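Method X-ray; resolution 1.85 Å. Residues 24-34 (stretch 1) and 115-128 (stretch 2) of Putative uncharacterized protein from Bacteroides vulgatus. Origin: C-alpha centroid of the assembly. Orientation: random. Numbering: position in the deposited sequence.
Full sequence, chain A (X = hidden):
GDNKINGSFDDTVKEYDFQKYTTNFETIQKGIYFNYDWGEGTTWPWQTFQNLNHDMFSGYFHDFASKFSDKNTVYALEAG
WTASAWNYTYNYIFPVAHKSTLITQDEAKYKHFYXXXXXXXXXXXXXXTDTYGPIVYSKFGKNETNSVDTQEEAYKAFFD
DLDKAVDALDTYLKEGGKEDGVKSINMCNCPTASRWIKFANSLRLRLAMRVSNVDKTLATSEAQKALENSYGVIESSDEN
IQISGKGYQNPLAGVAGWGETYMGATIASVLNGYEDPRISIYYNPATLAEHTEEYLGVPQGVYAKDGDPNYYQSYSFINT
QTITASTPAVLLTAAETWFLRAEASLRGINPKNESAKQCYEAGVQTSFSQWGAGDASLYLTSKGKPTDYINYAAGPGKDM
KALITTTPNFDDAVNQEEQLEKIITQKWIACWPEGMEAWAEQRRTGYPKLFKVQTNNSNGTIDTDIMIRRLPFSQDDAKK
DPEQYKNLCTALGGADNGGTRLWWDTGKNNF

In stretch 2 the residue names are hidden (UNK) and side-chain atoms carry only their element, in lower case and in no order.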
# COMPACT_ATOMS: atom_id res chain seq x y z
N ASN A 24 -4.85 -0.31 -23.49
CA ASN A 24 -3.68 -0.17 -22.62
C ASN A 24 -4.08 0.27 -21.21
O ASN A 24 -3.55 -0.23 -20.22
CB ASN A 24 -2.66 0.87 -23.18
CG ASN A 24 -1.97 0.41 -24.46
OD1 ASN A 24 -1.80 -0.79 -24.70
ND2 ASN A 24 -1.58 1.36 -25.29
N PHE A 25 -5.03 1.19 -21.12
CA PHE A 25 -5.50 1.67 -19.84
C PHE A 25 -6.17 0.59 -19.01
O PHE A 25 -6.07 0.60 -17.79
CB PHE A 25 -6.44 2.85 -20.02
CG PHE A 25 -5.72 4.13 -20.31
CD1 PHE A 25 -5.17 4.87 -19.27
CD2 PHE A 25 -5.54 4.56 -21.60
CE1 PHE A 25 -4.46 6.04 -19.53
CE2 PHE A 25 -4.83 5.71 -21.88
CZ PHE A 25 -4.31 6.46 -20.83
N GLU A 26 -6.83 -0.34 -19.69
CA GLU A 26 -7.50 -1.44 -19.03
C GLU A 26 -6.47 -2.38 -18.39
O GLU A 26 -6.62 -2.80 -17.24
CB GLU A 26 -8.35 -2.20 -20.03
CG GLU A 26 -9.00 -3.41 -19.42
CD GLU A 26 -9.86 -4.22 -20.40
OE1 GLU A 26 -10.05 -3.80 -21.56
OE2 GLU A 26 -10.34 -5.30 -19.99
N THR A 27 -5.44 -2.75 -19.15
CA THR A 27 -4.38 -3.61 -18.62
C THR A 27 -3.64 -2.96 -17.44
O THR A 27 -3.36 -3.60 -16.42
CB THR A 27 -3.40 -3.96 -19.73
OG1 THR A 27 -4.11 -4.68 -20.73
CG2 THR A 27 -2.21 -4.81 -19.21
N ILE A 28 -3.32 -1.67 -17.57
CA ILE A 28 -2.58 -0.98 -16.51
C ILE A 28 -3.41 -0.93 -15.22
O ILE A 28 -2.90 -1.25 -14.15
CB ILE A 28 -2.19 0.46 -16.92
CG1 ILE A 28 -1.21 0.44 -18.10
CG2 ILE A 28 -1.54 1.21 -15.72
CD1 ILE A 28 -1.14 1.78 -18.89
N GLN A 29 -4.67 -0.51 -15.33
CA GLN A 29 -5.52 -0.38 -14.15
C GLN A 29 -5.82 -1.74 -13.47
O GLN A 29 -5.89 -1.84 -12.24
CB GLN A 29 -6.78 0.43 -14.48
CG GLN A 29 -6.43 1.92 -14.54
CD GLN A 29 -7.51 2.78 -15.12
OE1 GLN A 29 -8.21 3.51 -14.39
NE2 GLN A 29 -7.71 2.67 -16.44
N LYS A 30 -5.94 -2.80 -14.26
CA LYS A 30 -6.10 -4.14 -13.71
C LYS A 30 -4.82 -4.68 -13.08
O LYS A 30 -4.86 -5.64 -12.32
CB LYS A 30 -6.56 -5.12 -14.79
CG LYS A 30 -7.97 -4.84 -15.26
CD LYS A 30 -8.44 -5.91 -16.25
CE LYS A 30 -9.91 -5.70 -16.61
NZ LYS A 30 -10.41 -6.61 -17.70
N GLY A 31 -3.70 -4.06 -13.41
CA GLY A 31 -2.39 -4.60 -13.06
C GLY A 31 -1.73 -3.95 -11.85
O GLY A 31 -0.63 -4.35 -11.48
N ILE A 32 -2.37 -2.96 -11.24
CA ILE A 32 -1.81 -2.30 -10.03
C ILE A 32 -2.02 -3.19 -8.78
O ILE A 32 -1.04 -3.71 -8.24
CB ILE A 32 -2.40 -0.88 -9.83
CG1 ILE A 32 -2.06 0.01 -11.03
CG2 ILE A 32 -1.91 -0.26 -8.48
CD1 ILE A 32 -2.95 1.30 -11.14
N TYR A 33 -3.27 -3.32 -8.32
CA TYR A 33 -3.70 -4.37 -7.33
C TYR A 33 -4.01 -5.56 -8.21
O TYR A 33 -5.17 -5.78 -8.65
CB TYR A 33 -4.93 -3.90 -6.59
CG TYR A 33 -5.33 -4.62 -5.31
CD1 TYR A 33 -4.65 -4.42 -4.10
CD2 TYR A 33 -6.47 -5.40 -5.27
CE1 TYR A 33 -5.07 -5.01 -2.92
CE2 TYR A 33 -6.90 -5.99 -4.10
CZ TYR A 33 -6.20 -5.78 -2.93
OH TYR A 33 -6.66 -6.37 -1.78
N PHE A 34 -2.94 -6.27 -8.50
CA PHE A 34 -2.82 -7.04 -9.73
C PHE A 34 -3.88 -8.10 -9.83
O PHE A 34 -3.98 -8.97 -8.98
CB PHE A 34 -1.43 -7.69 -9.79
CG PHE A 34 -1.15 -8.40 -11.07
CD1 PHE A 34 -1.59 -9.70 -11.27
CD2 PHE A 34 -0.44 -7.78 -12.09
CE1 PHE A 34 -1.34 -10.36 -12.45
CE2 PHE A 34 -0.19 -8.44 -13.28
CZ PHE A 34 -0.63 -9.73 -13.46
N UNK A 115 -1.39 12.51 -19.50
CA UNK A 115 -1.40 12.78 -18.05
C UNK A 115 -1.82 11.58 -17.21
O UNK A 115 -1.15 11.21 -16.24
N UNK A 116 -2.94 10.96 -17.58
CA UNK A 116 -3.44 9.80 -16.87
C UNK A 116 -2.45 8.62 -16.90
O UNK A 116 -2.28 7.93 -15.90
c UNK A 116 -4.83 9.37 -17.48
N UNK A 117 -1.83 8.38 -18.03
CA UNK A 117 -0.83 7.34 -18.17
C UNK A 117 0.28 7.55 -17.16
O UNK A 117 0.67 6.61 -16.47
c UNK A 117 -0.19 7.32 -19.57
c UNK A 117 1.00 6.33 -19.62
o UNK A 117 -1.15 6.93 -20.53
N UNK A 118 0.79 8.77 -17.07
CA UNK A 118 1.91 9.08 -16.17
C UNK A 118 1.53 8.83 -14.73
O UNK A 118 2.31 8.25 -13.97
c UNK A 118 4.28 9.84 -17.83
c UNK A 118 2.38 10.52 -16.34
c UNK A 118 3.55 12.22 -17.79
c UNK A 118 3.10 10.77 -17.67
N UNK A 119 0.34 9.29 -14.34
CA UNK A 119 -0.15 9.08 -12.96
C UNK A 119 -0.25 7.58 -12.66
O UNK A 119 0.21 7.10 -11.62
c UNK A 119 -2.08 9.52 -11.31
c UNK A 119 -2.51 12.15 -13.24
c UNK A 119 -1.50 9.83 -12.73
c UNK A 119 -1.28 11.35 -12.86
N UNK A 120 -0.87 6.83 -13.55
CA UNK A 120 -0.96 5.39 -13.33
C UNK A 120 0.41 4.72 -13.26
O UNK A 120 0.61 3.78 -12.51
c UNK A 120 -3.27 5.10 -14.46
c UNK A 120 -3.90 4.50 -15.75
c UNK A 120 -4.01 4.65 -13.17
c UNK A 120 -1.80 4.74 -14.43
N UNK A 121 1.36 5.19 -14.06
CA UNK A 121 2.70 4.60 -14.09
C UNK A 121 3.41 4.81 -12.75
O UNK A 121 4.06 3.89 -12.22
c UNK A 121 3.48 5.21 -15.26
c UNK A 121 5.40 4.97 -16.87
n UNK A 121 6.30 6.86 -18.34
c UNK A 121 5.80 6.44 -16.96
c UNK A 121 4.83 4.59 -15.51
N UNK A 122 3.25 5.99 -12.18
CA UNK A 122 3.81 6.30 -10.87
C UNK A 122 3.08 5.52 -9.78
O UNK A 122 3.71 4.97 -8.86
c UNK A 122 3.75 7.80 -10.54
c UNK A 122 4.19 8.05 -9.09
c UNK A 122 4.59 8.59 -11.50
N UNK A 123 1.75 5.46 -9.88
CA UNK A 123 0.95 4.64 -8.95
C UNK A 123 1.44 3.18 -8.92
O UNK A 123 1.59 2.59 -7.86
o UNK A 123 -1.00 4.84 -6.52
c UNK A 123 -1.41 3.65 -8.55
c UNK A 123 -0.55 4.70 -9.29
o UNK A 123 -1.80 2.77 -6.39
c UNK A 123 -1.40 3.77 -7.05
N UNK A 124 1.67 2.59 -10.09
CA UNK A 124 2.14 1.20 -10.18
C UNK A 124 3.55 1.05 -9.63
O UNK A 124 3.83 0.15 -8.86
c UNK A 124 2.10 0.70 -11.63
N UNK A 125 4.46 1.93 -10.06
CA UNK A 125 5.86 1.65 -9.85
C UNK A 125 6.40 2.11 -8.49
O UNK A 125 7.41 1.60 -8.04
se UNK A 125 6.21 -0.27 -12.41
c UNK A 125 6.70 2.22 -10.99
c UNK A 125 6.31 1.65 -12.36
c UNK A 125 8.10 -0.63 -12.35
N UNK A 126 5.75 3.06 -7.84
CA UNK A 126 6.21 3.43 -6.49
C UNK A 126 5.98 2.23 -5.57
O UNK A 126 6.77 2.00 -4.67
c UNK A 126 2.06 4.20 -5.18
c UNK A 126 4.23 4.54 -5.30
c UNK A 126 3.88 4.47 -4.00
n UNK A 126 3.07 4.35 -6.02
c UNK A 126 5.56 4.73 -5.97
n UNK A 126 2.53 4.25 -3.95
N UNK A 127 4.93 1.44 -5.84
CA UNK A 127 4.70 0.20 -5.09
C UNK A 127 5.84 -0.84 -5.24
O UNK A 127 6.13 -1.58 -4.30
c UNK A 127 0.89 0.04 -5.87
n UNK A 127 -0.61 -1.56 -3.97
c UNK A 127 -0.19 -2.08 -5.11
n UNK A 127 0.54 -1.38 -6.00
c UNK A 127 2.15 0.35 -5.04
c UNK A 127 3.37 -0.43 -5.51
n UNK A 127 -0.50 -3.35 -5.38
N UNK A 128 6.48 -0.85 -6.40
CA UNK A 128 7.60 -1.76 -6.68
C UNK A 128 8.91 -1.28 -6.02
O UNK A 128 9.58 -2.07 -5.37
c UNK A 128 6.47 -2.47 -8.85
c UNK A 128 7.79 -1.97 -8.22
c UNK A 128 5.90 -3.77 -8.22
c UNK A 128 8.95 -2.92 -8.51

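Position 115 has no side-chain atoms and is therefore glycine, G115; it makes no contact with stretch 1. Position 116 carries one carbon, 3.9 Å from F25 CE1, which makes it alanine, A116, whose CB points toward stretch 1 and is small enough to lie beside a phenyl ring.

At 117 a first carbon bears one oxygen and one carbon, the threonine pattern. In T117 the oxygen, OG1, lies 3.2 Å from F25 CZ, and it is hydrogen-bonded to a residue adjoining one of the stretches, so a polar atom is satisfied in a buried place.

Positions 118 and 119 each have four carbons. The first forks at its second carbon and is leucine, L118; the other forks at its first, with one arm two carbons long, and is isoleucine, I119. Both are buried but out of reach of stretch 1.

Position 120 again has four carbons forked at the second: leucine, L120. Its CB lies 3.8 Å from I28 CG2, its CD1 is 3.8 Å from both F25 CD1 and Q29 CG, and its CD2 is 4.1 Å from I32 CD1. The forked end thus reaches several neighbours at once, with CD1 at the edge of the F25 ring.

Position 121 is a row of four carbons ending in nitrogen, lysine; K121 points away, and its NZ is hydrogen-bonded elsewhere in the structure. Position 122, a carbon carrying two carbons, is valine, V122, out of reach.

Position 123 has three carbons, the third carrying two oxygens: glutamate, E123, whose OE2 comes 3.7 Å from I32 CG2. Position 124 has a single carbon, 4.3 Å from I32 CG1. It is alanine, A124, and its short side chain suits the close backbone approach, with its CA 5.3 Å from I32 CA.

Position 125 has two carbons, selenium and a last carbon: selenomethionine, M125, out of reach. At 126 one carbon leads to a five-membered ring with two nitrogens, histidine; H126 ND1 donates to V122 O at 3.0 Å within its own helix.

Position 127 has three carbons, a nitrogen, and a carbon bearing two more nitrogens: arginine. R127 NH2 donates a hydrogen bond to I32 O at 2.9 Å, its long chain reaching the backbone carbonyl of I32. Position 128, four carbons forked at the first, is isoleucine, I128, out of reach.

The helices run roughly parallel, 26° apart. F25, I28 and I32 pack along A116, L120 and A124, and R127 adds a polar tie at the far end.

Stretch 2 (115-128) GATLILKVEAMHRI
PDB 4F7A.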